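Local coordinates for protein exotoxin 5 (Staphylococcus aureus subsp. aureus COL, PDB 3R2I) that is of unknown function but, as a secreted staphylococcal superantigen-like protein, probably acts outside the cell against host immune defences, at residues Tyr66-Ser71 with Leu192-Tyr197; Leu90-Arg95 with Phe99-Leu104; Val120-Glu125 with Gly131-Val136. All blocks are in the same frame, centred on the assembly; numbering follows the deposited sequence.

Interaction 1 (Tyr66-Ser71 with Leu192-Tyr197); sequences YYSEES and LLIEKY
Ile194 of helix 182-197 packs against Tyr67 and Ser68 of the segment Tyr66-Ser71, on helix 57-68, a small, buried apolar contact between two segments 121 residues apart in sequence. Only 112 Å² is buried, both sides summed, and nearly all of it gathers round one methyl group. Ile194 CD1 stands 3.6 Å from Tyr67 CB, and the same methyl also lies 3.8 Å from the carbonyl carbon C of Tyr67, so it rests on the backbone of Tyr67 and on the root of its side chain, not on its ring. On the serine side Ile194 CD1 is 4.0 Å from Ser68 OG, while the shorter branch of the isoleucine, CG2, comes within 4.2 Å of that hydroxyl oxygen. Ile194 reaches across because its CG1 lies opposite the carbonyl carbon and the chain continues extended to CD1 (chi2 172°); a long, branched apolar residue suits a gap in which the nearest CA atoms, those of Ser68 and Ile194, are still 7.5 Å apart.

Staphylococcal superantigen-like proteins pair an N-terminal OB-fold domain with a C-terminal beta-grasp domain, and this contact joins a residue pair of the first family region to the long helix of the second. Ser68 can face a methyl group because its OG is hydrogen-bonded to the carbonyl O of His64 in its own helix. The Tyr67 ring turns away from Ile194 and carries its hydroxyl to Asp186 and to the backbone N of Leu227. Tyr66 CD2 sits 3.6 Å above the plane of the Tyr67 ring, over its centre, so the two neighbouring tyrosines meet edge on face.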
loop_
_atom_site.group_PDB
_atom_site.type_symbol
_atom_site.label_atom_id
_atom_site.label_comp_id
_atom_site.label_asym_id
_atom_site.label_seq_id
_atom_site.Cartn_x
_atom_site.Cartn_y
_atom_site.Cartn_z
ATOM N N TYR A 66 -4.470 -4.476 -11.228
ATOM C CA TYR A 66 -4.109 -4.627 -9.818
ATOM C C TYR A 66 -4.319 -3.373 -8.957
ATOM O O TYR A 66 -5.006 -3.389 -7.918
ATOM C CB TYR A 66 -2.682 -5.079 -9.740
ATOM C CG TYR A 66 -2.243 -5.364 -8.353
ATOM C CD1 TYR A 66 -2.519 -6.578 -7.757
ATOM C CD2 TYR A 66 -1.552 -4.411 -7.627
ATOM C CE1 TYR A 66 -2.150 -6.811 -6.481
ATOM C CE2 TYR A 66 -1.147 -4.661 -6.372
ATOM C CZ TYR A 66 -1.437 -5.844 -5.794
ATOM O OH TYR A 66 -0.972 -6.066 -4.509
ATOM N N TYR A 67 -3.776 -2.271 -9.450
ATOM C CA TYR A 67 -3.856 -1.009 -8.766
ATOM C C TYR A 67 -5.204 -0.261 -8.849
ATOM O O TYR A 67 -5.326 0.812 -8.249
ATOM C CB TYR A 67 -2.681 -0.143 -9.182
ATOM C CG TYR A 67 -1.410 -0.604 -8.536
ATOM C CD1 TYR A 67 -1.197 -0.383 -7.178
ATOM C CD2 TYR A 67 -0.410 -1.243 -9.260
ATOM C CE1 TYR A 67 -0.038 -0.787 -6.564
ATOM C CE2 TYR A 67 0.765 -1.666 -8.625
ATOM C CZ TYR A 67 0.939 -1.423 -7.301
ATOM O OH TYR A 67 2.113 -1.776 -6.693
ATOM N N SER A 68 -6.166 -0.832 -9.581
ATOM C CA SER A 68 -7.555 -0.331 -9.734
ATOM C C SER A 68 -8.530 -1.057 -8.823
ATOM O O SER A 68 -9.711 -0.700 -8.742
ATOM C CB SER A 68 -8.115 -0.660 -11.128
ATOM O OG SER A 68 -7.593 0.186 -12.096
ATOM N N GLU A 69 -8.073 -2.147 -8.237
ATOM C CA GLU A 69 -8.919 -2.961 -7.395
ATOM C C GLU A 69 -9.352 -2.230 -6.118
ATOM O O GLU A 69 -8.715 -1.283 -5.677
ATOM C CB GLU A 69 -8.162 -4.253 -7.059
ATOM C CG GLU A 69 -9.003 -5.339 -6.423
ATOM C CD GLU A 69 -10.061 -5.894 -7.353
ATOM O OE1 GLU A 69 -9.735 -6.161 -8.535
ATOM O OE2 GLU A 69 -11.202 -6.105 -6.886
ATOM N N GLU A 70 -10.451 -2.669 -5.529
ATOM C CA GLU A 70 -10.935 -2.073 -4.289
ATOM C C GLU A 70 -10.107 -2.628 -3.136
ATOM O O GLU A 70 -9.726 -3.801 -3.125
ATOM C CB GLU A 70 -12.424 -2.378 -4.054
ATOM C CG GLU A 70 -13.031 -1.682 -2.807
ATOM C CD GLU A 70 -14.527 -1.987 -2.607
ATOM O OE1 GLU A 70 -15.091 -2.851 -3.327
ATOM O OE2 GLU A 70 -15.143 -1.352 -1.723
ATOM N N SER A 71 -9.806 -1.766 -2.188
ATOM C CA SER A 71 -9.023 -2.110 -1.025
ATOM C C SER A 71 -9.911 -2.144 0.220
ATOM O O SER A 71 -11.095 -1.751 0.194
ATOM C CB SER A 71 -7.899 -1.105 -0.860
ATOM O OG SER A 71 -8.413 0.195 -0.711
ATOM N N LEU A 192 -4.752 6.809 -7.498
ATOM C CA LEU A 192 -4.976 8.209 -7.868
ATOM C C LEU A 192 -4.292 8.522 -9.212
ATOM O O LEU A 192 -4.870 9.179 -10.071
ATOM C CB LEU A 192 -4.485 9.140 -6.752
ATOM C CG LEU A 192 -4.501 10.660 -6.993
ATOM C CD1 LEU A 192 -4.318 11.386 -5.656
ATOM C CD2 LEU A 192 -3.416 11.101 -7.965
ATOM N N LEU A 193 -3.070 8.036 -9.413
ATOM C CA LEU A 193 -2.371 8.295 -10.689
ATOM C C LEU A 193 -3.113 7.655 -11.833
ATOM O O LEU A 193 -3.135 8.204 -12.925
ATOM C CB LEU A 193 -0.946 7.812 -10.685
ATOM C CG LEU A 193 -0.013 8.457 -9.669
ATOM C CD1 LEU A 193 1.300 7.683 -9.654
ATOM C CD2 LEU A 193 0.211 9.971 -9.935
ATOM N N ILE A 194 -3.668 6.468 -11.612
ATOM C CA ILE A 194 -4.477 5.835 -12.650
ATOM C C ILE A 194 -5.711 6.655 -12.992
ATOM O O ILE A 194 -5.945 6.934 -14.150
ATOM C CB ILE A 194 -4.953 4.408 -12.250
ATOM C CG1 ILE A 194 -3.763 3.434 -12.177
ATOM C CG2 ILE A 194 -5.975 3.862 -13.262
ATOM C CD1 ILE A 194 -4.137 2.067 -11.598
ATOM N N GLU A 195 -6.494 7.059 -11.998
ATOM C CA GLU A 195 -7.757 7.778 -12.270
ATOM C C GLU A 195 -7.548 9.198 -12.796
ATOM O O GLU A 195 -8.187 9.585 -13.775
ATOM C CB GLU A 195 -8.670 7.930 -11.029
ATOM C CG GLU A 195 -8.815 6.773 -10.019
ATOM C CD GLU A 195 -9.652 5.561 -10.437
ATOM O OE1 GLU A 195 -9.729 5.208 -11.675
ATOM O OE2 GLU A 195 -10.227 4.954 -9.459
ATOM N N LYS A 196 -6.639 9.952 -12.190
ATOM C CA LYS A 196 -6.453 11.366 -12.585
ATOM C C LYS A 196 -5.468 11.533 -13.697
ATOM O O LYS A 196 -5.660 12.389 -14.542
ATOM C CB LYS A 196 -5.899 12.189 -11.427
ATOM C CG LYS A 196 -6.520 11.869 -10.102
ATOM C CD LYS A 196 -7.610 12.778 -9.595
ATOM C CE LYS A 196 -7.021 14.016 -8.920
ATOM N NZ LYS A 196 -8.021 14.607 -7.969
ATOM N N TYR A 197 -4.412 10.719 -13.719
ATOM C CA TYR A 197 -3.370 10.886 -14.728
ATOM C C TYR A 197 -3.291 9.817 -15.805
ATOM O O TYR A 197 -2.421 9.878 -16.666
ATOM C CB TYR A 197 -2.020 11.041 -14.026
ATOM C CG TYR A 197 -1.999 12.240 -13.069
ATOM C CD1 TYR A 197 -2.541 12.140 -11.794
ATOM C CD2 TYR A 197 -1.455 13.463 -13.452
ATOM C CE1 TYR A 197 -2.560 13.219 -10.930
ATOM C CE2 TYR A 197 -1.476 14.556 -12.598
ATOM C CZ TYR A 197 -2.034 14.425 -11.330
ATOM O OH TYR A 197 -2.072 15.503 -10.456
#

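Interaction 2 (Leu90-Arg95 with Phe99-Leu104); sequences LNFKQR and FKVFLL
Phe99, on strand 97-103 of this beta hairpin, stands opposite Phe92, an antiparallel hydrogen-bonded pair in which Phe99 N gives a short, straight bond of 2.6 Å to Phe92 O, answered by Phe92 N to Phe99 O. Their rings are nearly parallel, 21° apart, but slid so far that they scarcely overlap; a CH-pi contact accompanies this pairing, Phe99 CB lying 3.8 Å from the centroid of the Phe92 ring, over one face. Phe92 has CG between its backbone N and carbonyl carbon (chi1 64°), which swings the ring across to the neighbouring strand.

Lys100 points to the other face, beside Asn91 in a non-hydrogen-bonded pair. Its chain bends at chi3 and chi4, curling over so that Lys100 NZ donates to Asn91 OD1 at 2.9 Å. A water also donates to that oxygen and to Phe99 O, while Asn91 ND2 turns to Glu82.

Val101 returns to the aromatic face: its backbone exchanges two bonds with Leu90, and Val101 CG2 reaches Phe92 CE2 at 3.7 Å. Branched at CB, it suits an extended strand and fills the step between the phenylalanine and Leu90. At Leu103 the side chain crosses that of Leu90 at about a right angle, Leu103 CD1 being 4.1 Å from Leu90 CD2.

The alternation divides the chemistry between the two faces. Leucines, valine and phenylalanines build an apolar layer, whereas on the other face the Asn91 amide is held by Lys100, water and Glu82, which implies that the polar groups at this point are paired.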
loop_
_atom_site.group_PDB
_atom_site.type_symbol
_atom_site.label_atom_id
_atom_site.label_comp_id
_atom_site.label_asym_id
_atom_site.label_seq_id
_atom_site.Cartn_x
_atom_site.Cartn_y
_atom_site.Cartn_z
ATOM N N LEU A 90 -2.748 -15.082 8.259
ATOM C CA LEU A 90 -3.629 -14.574 9.291
ATOM C C LEU A 90 -5.058 -14.672 8.770
ATOM O O LEU A 90 -5.410 -14.025 7.811
ATOM C CB LEU A 90 -3.309 -13.115 9.619
ATOM C CG LEU A 90 -1.919 -12.792 10.184
ATOM C CD1 LEU A 90 -1.809 -11.299 10.405
ATOM C CD2 LEU A 90 -1.585 -13.560 11.505
ATOM N N ASN A 91 -5.863 -15.552 9.343
ATOM C CA ASN A 91 -7.247 -15.664 8.924
ATOM C C ASN A 91 -8.162 -14.949 9.904
ATOM O O ASN A 91 -8.103 -15.206 11.113
ATOM C CB ASN A 91 -7.676 -17.115 8.891
ATOM C CG ASN A 91 -7.022 -17.872 7.806
ATOM O OD1 ASN A 91 -7.051 -17.440 6.649
ATOM N ND2 ASN A 91 -6.500 -19.057 8.133
ATOM N N PHE A 92 -9.003 -14.071 9.379
ATOM C CA PHE A 92 -9.959 -13.352 10.192
ATOM C C PHE A 92 -11.066 -12.750 9.287
ATOM O O PHE A 92 -10.939 -12.744 8.050
ATOM C CB PHE A 92 -9.253 -12.252 10.982
ATOM C CG PHE A 92 -8.631 -11.184 10.120
ATOM C CD1 PHE A 92 -9.350 -10.027 9.801
ATOM C CD2 PHE A 92 -7.318 -11.313 9.664
ATOM C CE1 PHE A 92 -8.802 -9.029 9.013
ATOM C CE2 PHE A 92 -6.740 -10.320 8.837
ATOM C CZ PHE A 92 -7.480 -9.184 8.499
ATOM N N LYS A 93 -12.130 -12.283 9.947
ATOM C CA LYS A 93 -13.289 -11.651 9.340
ATOM C C LYS A 93 -13.622 -10.328 10.017
ATOM O O LYS A 93 -13.330 -10.130 11.175
ATOM C CB LYS A 93 -14.519 -12.536 9.477
ATOM C CG LYS A 93 -14.324 -13.913 8.939
ATOM C CD LYS A 93 -15.628 -14.714 8.868
ATOM C CE LYS A 93 -16.620 -14.159 7.828
ATOM N NZ LYS A 93 -17.768 -15.114 7.653
ATOM N N GLN A 94 -14.267 -9.439 9.276
ATOM C CA GLN A 94 -14.712 -8.148 9.799
ATOM C C GLN A 94 -15.701 -7.552 8.798
ATOM O O GLN A 94 -15.453 -7.580 7.587
ATOM C CB GLN A 94 -13.519 -7.204 10.051
ATOM C CG GLN A 94 -13.917 -5.891 10.720
ATOM C CD GLN A 94 -12.733 -5.118 11.290
ATOM O OE1 GLN A 94 -12.492 -3.978 10.919
ATOM N NE2 GLN A 94 -11.980 -5.752 12.166
ATOM N N ARG A 95 -16.822 -7.035 9.300
ATOM C CA ARG A 95 -17.868 -6.449 8.431
ATOM C C ARG A 95 -18.240 -7.379 7.253
ATOM O O ARG A 95 -18.341 -6.930 6.098
ATOM C CB ARG A 95 -17.464 -5.037 7.928
ATOM C CG ARG A 95 -17.669 -3.885 8.955
ATOM C CD ARG A 95 -17.407 -2.489 8.325
ATOM N NE ARG A 95 -17.894 -1.383 9.168
ATOM C CZ ARG A 95 -17.732 -0.078 8.907
ATOM N NH1 ARG A 95 -17.061 0.331 7.830
ATOM N NH2 ARG A 95 -18.226 0.832 9.744
ATOM N N PHE A 99 -10.747 -12.436 5.434
ATOM C CA PHE A 99 -9.459 -12.070 4.975
ATOM C C PHE A 99 -8.426 -13.174 5.238
ATOM O O PHE A 99 -8.516 -13.885 6.226
ATOM C CB PHE A 99 -9.053 -10.797 5.730
ATOM C CG PHE A 99 -9.913 -9.584 5.406
ATOM C CD1 PHE A 99 -9.616 -8.783 4.315
ATOM C CD2 PHE A 99 -10.977 -9.229 6.201
ATOM C CE1 PHE A 99 -10.379 -7.638 4.024
ATOM C CE2 PHE A 99 -11.755 -8.095 5.896
ATOM C CZ PHE A 99 -11.447 -7.312 4.804
ATOM N N LYS A 100 -7.471 -13.314 4.337
ATOM C CA LYS A 100 -6.374 -14.265 4.500
ATOM C C LYS A 100 -5.112 -13.470 4.156
ATOM O O LYS A 100 -4.853 -13.168 3.006
ATOM C CB LYS A 100 -6.568 -15.542 3.668
ATOM C CG LYS A 100 -5.352 -16.486 3.715
ATOM C CD LYS A 100 -5.571 -17.803 2.962
ATOM C CE LYS A 100 -6.245 -18.938 3.809
ATOM N NZ LYS A 100 -7.656 -18.858 4.211
ATOM N N VAL A 101 -4.370 -13.063 5.189
ATOM C CA VAL A 101 -3.188 -12.227 5.014
ATOM C C VAL A 101 -1.924 -13.051 5.129
ATOM O O VAL A 101 -1.650 -13.639 6.181
ATOM C CB VAL A 101 -3.224 -11.070 6.008
ATOM C CG1 VAL A 101 -2.014 -10.127 5.811
ATOM C CG2 VAL A 101 -4.523 -10.291 5.819
ATOM N N PHE A 102 -1.174 -13.098 4.024
ATOM C CA PHE A 102 0.042 -13.903 3.923
ATOM C C PHE A 102 1.205 -13.211 4.581
ATOM O O PHE A 102 1.307 -11.964 4.552
ATOM C CB PHE A 102 0.377 -14.236 2.456
ATOM C CG PHE A 102 -0.555 -15.234 1.838
ATOM C CD1 PHE A 102 -1.879 -14.902 1.553
ATOM C CD2 PHE A 102 -0.133 -16.513 1.549
ATOM C CE1 PHE A 102 -2.758 -15.836 1.014
ATOM C CE2 PHE A 102 -1.017 -17.459 1.005
ATOM C CZ PHE A 102 -2.324 -17.117 0.732
ATOM N N LEU A 103 2.044 -14.025 5.217
ATOM C CA LEU A 103 3.239 -13.571 5.904
ATOM C C LEU A 103 4.378 -14.249 5.190
ATOM O O LEU A 103 4.494 -15.464 5.187
ATOM C CB LEU A 103 3.193 -13.966 7.365
ATOM C CG LEU A 103 1.941 -13.527 8.133
ATOM C CD1 LEU A 103 1.896 -14.239 9.529
ATOM C CD2 LEU A 103 1.955 -12.014 8.245
ATOM N N LEU A 104 5.189 -13.433 4.545
ATOM C CA LEU A 104 6.280 -13.886 3.722
ATOM C C LEU A 104 7.563 -13.191 4.122
ATOM O O LEU A 104 7.550 -12.183 4.819
ATOM C CB LEU A 104 5.972 -13.561 2.242
ATOM C CG LEU A 104 4.700 -14.166 1.640
ATOM C CD1 LEU A 104 4.359 -13.494 0.314
ATOM C CD2 LEU A 104 4.836 -15.717 1.483
HETATM O O HOH W 1 -9.527 -16.514 5.847
#

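Interaction 3 (Val120-Glu125 with Gly131-Val136); sequences VFAVPE and GGIYSV
Ser135 and Tyr134, on strand 133-141, hold the segment Val120-Glu125 chiefly through hydrogen bonds to its backbone. Val123 N donates to Ser135 OG at 3.0 Å, with an angle of 169° at the hydrogen. This hydroxyl is placed by a chi1 of -179°, which sets OG opposite the serine's own backbone N and aims it at the neighbouring chain; a small polar residue can thus replace a main-chain acceptor where the two segments run at 100° to one another. Two residues on, Glu125 N makes a nearly straight bond of 2.9 Å to Tyr134 O, entering almost directly in line with the carbonyl.

Water adds two further links. One molecule accepts from Ser135 OG at 2.7 Å and donates to Phe121 O. A second donates to Val123 O and to Glu125 OE2 and accepts from Val136 N, 3.0 Å away, so that a single water joins three residues. The bend at chi2 folds the Glu125 carboxylate back to this water, and outside the pair the same group meets Lys226 in a salt bridge and Tyr66 OH in a hydrogen bond, interactions that would favour its charged form.

Apolar contacts fill in around the polar core. Ile133 CG2 lies 4.2 Å from Pro124 CB and a little further from Ala122 CB, and Glu125 CG, the aliphatic part of that side chain, is 4.1 Å from Val136 CG2. The small Ala122 lets its CB come up to Ser135 CB at 3.9 Å.

Such irregular pairing, with a serine hydroxyl and waters standing in for regular strand bonds, belongs here to the curled, mixed beta sheet of the OB-fold domain, where the connection between strands 118-120 and 126-127 crosses strand 133-141.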
loop_
_atom_site.group_PDB
_atom_site.type_symbol
_atom_site.label_atom_id
_atom_site.label_comp_id
_atom_site.label_asym_id
_atom_site.label_seq_id
_atom_site.Cartn_x
_atom_site.Cartn_y
_atom_site.Cartn_z
ATOM N N VAL A 120 -5.026 -3.802 9.225
ATOM C CA VAL A 120 -4.591 -4.410 7.985
ATOM C C VAL A 120 -5.097 -3.669 6.761
ATOM O O VAL A 120 -6.262 -3.331 6.679
ATOM C CB VAL A 120 -5.002 -5.923 7.906
ATOM C CG1 VAL A 120 -4.778 -6.459 6.547
ATOM C CG2 VAL A 120 -4.189 -6.770 8.966
ATOM N N PHE A 121 -4.180 -3.370 5.838
ATOM C CA PHE A 121 -4.537 -2.750 4.586
ATOM C C PHE A 121 -4.489 -3.902 3.618
ATOM O O PHE A 121 -3.438 -4.490 3.376
ATOM C CB PHE A 121 -3.604 -1.643 4.155
ATOM C CG PHE A 121 -4.004 -1.027 2.845
ATOM C CD1 PHE A 121 -5.038 -0.124 2.784
ATOM C CD2 PHE A 121 -3.359 -1.358 1.682
ATOM C CE1 PHE A 121 -5.427 0.427 1.575
ATOM C CE2 PHE A 121 -3.736 -0.792 0.485
ATOM C CZ PHE A 121 -4.768 0.089 0.432
ATOM N N ALA A 122 -5.628 -4.220 3.051
ATOM C CA ALA A 122 -5.722 -5.403 2.191
ATOM C C ALA A 122 -6.053 -5.090 0.766
ATOM O O ALA A 122 -6.894 -4.241 0.469
ATOM C CB ALA A 122 -6.757 -6.379 2.764
ATOM N N VAL A 123 -5.312 -5.735 -0.116
ATOM C CA VAL A 123 -5.509 -5.602 -1.547
ATOM C C VAL A 123 -5.521 -7.034 -2.026
ATOM O O VAL A 123 -4.636 -7.800 -1.688
ATOM C CB VAL A 123 -4.342 -4.923 -2.207
ATOM C CG1 VAL A 123 -4.523 -4.999 -3.748
ATOM C CG2 VAL A 123 -4.216 -3.501 -1.695
ATOM N N PRO A 124 -6.493 -7.409 -2.836
ATOM C CA PRO A 124 -6.443 -8.816 -3.187
ATOM C C PRO A 124 -5.462 -9.221 -4.255
ATOM O O PRO A 124 -5.360 -8.565 -5.284
ATOM C CB PRO A 124 -7.856 -9.081 -3.744
ATOM C CG PRO A 124 -8.335 -7.744 -4.192
ATOM C CD PRO A 124 -7.775 -6.783 -3.210
ATOM N N GLU A 125 -4.795 -10.322 -4.030
ATOM C CA GLU A 125 -4.025 -10.978 -5.040
ATOM C C GLU A 125 -4.895 -11.958 -5.791
ATOM O O GLU A 125 -4.649 -12.282 -6.911
ATOM C CB GLU A 125 -2.835 -11.672 -4.419
ATOM C CG GLU A 125 -1.981 -10.811 -3.520
ATOM C CD GLU A 125 -1.133 -9.767 -4.244
ATOM O OE1 GLU A 125 -0.883 -9.910 -5.395
ATOM O OE2 GLU A 125 -0.724 -8.786 -3.658
ATOM N N GLY A 131 -15.524 -15.456 -1.885
ATOM C CA GLY A 131 -15.293 -14.027 -1.637
ATOM C C GLY A 131 -14.139 -13.681 -0.728
ATOM O O GLY A 131 -13.868 -12.526 -0.482
ATOM N N GLY A 132 -13.416 -14.664 -0.227
ATOM C CA GLY A 132 -12.259 -14.369 0.654
ATOM C C GLY A 132 -11.221 -13.523 -0.075
ATOM O O GLY A 132 -10.987 -13.700 -1.270
ATOM N N ILE A 133 -10.617 -12.600 0.674
ATOM C CA ILE A 133 -9.611 -11.691 0.202
ATOM C C ILE A 133 -8.225 -12.176 0.667
ATOM O O ILE A 133 -7.917 -12.180 1.847
ATOM C CB ILE A 133 -9.966 -10.309 0.721
ATOM C CG1 ILE A 133 -11.365 -9.988 0.204
ATOM C CG2 ILE A 133 -8.948 -9.264 0.311
ATOM C CD1 ILE A 133 -11.996 -8.824 0.770
ATOM N N TYR A 134 -7.429 -12.646 -0.294
ATOM C CA TYR A 134 -6.083 -13.120 -0.048
ATOM C C TYR A 134 -5.164 -11.941 -0.307
ATOM O O TYR A 134 -5.074 -11.505 -1.452
ATOM C CB TYR A 134 -5.760 -14.259 -1.034
ATOM C CG TYR A 134 -6.528 -15.537 -0.809
ATOM C CD1 TYR A 134 -5.949 -16.773 -1.068
ATOM C CD2 TYR A 134 -7.815 -15.530 -0.280
ATOM C CE1 TYR A 134 -6.664 -17.953 -0.884
ATOM C CE2 TYR A 134 -8.509 -16.709 -0.071
ATOM C CZ TYR A 134 -7.935 -17.909 -0.391
ATOM O OH TYR A 134 -8.649 -19.075 -0.192
ATOM N N SER A 135 -4.521 -11.399 0.743
ATOM C CA SER A 135 -3.626 -10.233 0.588
ATOM C C SER A 135 -2.273 -10.525 1.235
ATOM O O SER A 135 -2.172 -11.471 2.023
ATOM C CB SER A 135 -4.263 -8.950 1.154
ATOM O OG SER A 135 -3.414 -7.801 0.991
ATOM N N VAL A 136 -1.246 -9.762 0.831
ATOM C CA VAL A 136 0.097 -9.886 1.361
ATOM C C VAL A 136 0.490 -8.663 2.204
ATOM O O VAL A 136 0.371 -7.520 1.754
ATOM C CB VAL A 136 1.146 -10.069 0.230
ATOM C CG1 VAL A 136 2.547 -10.197 0.815
ATOM C CG2 VAL A 136 0.846 -11.281 -0.631
HETATM O O HOH W 2 -3.083 -7.228 3.583
HETATM O O HOH W 3 -2.065 -8.043 -1.461
#

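From the N terminus, the chain leaves helix 57-68 and opens the long loop that interaction 1 closes only at helix 182-197, joining the OB-fold family region to the beta-grasp region. Interactions 2 and 3 are both nested inside that loop and follow one another in series: the first closes a tight hairpin, the second a short excursion, both within the OB-fold region. Those two meet in one sheet, since strands 97-103 and 133-141 are neighbours, with Lys100 N to Ile133 O and Phe102 N to Ser135 O as probable hydrogen bonds. Interaction 3 also touches interaction 1, where Glu69 packs on Pro124. Interactions 1 and 2 stay about 7 Å apart at their nearest atoms.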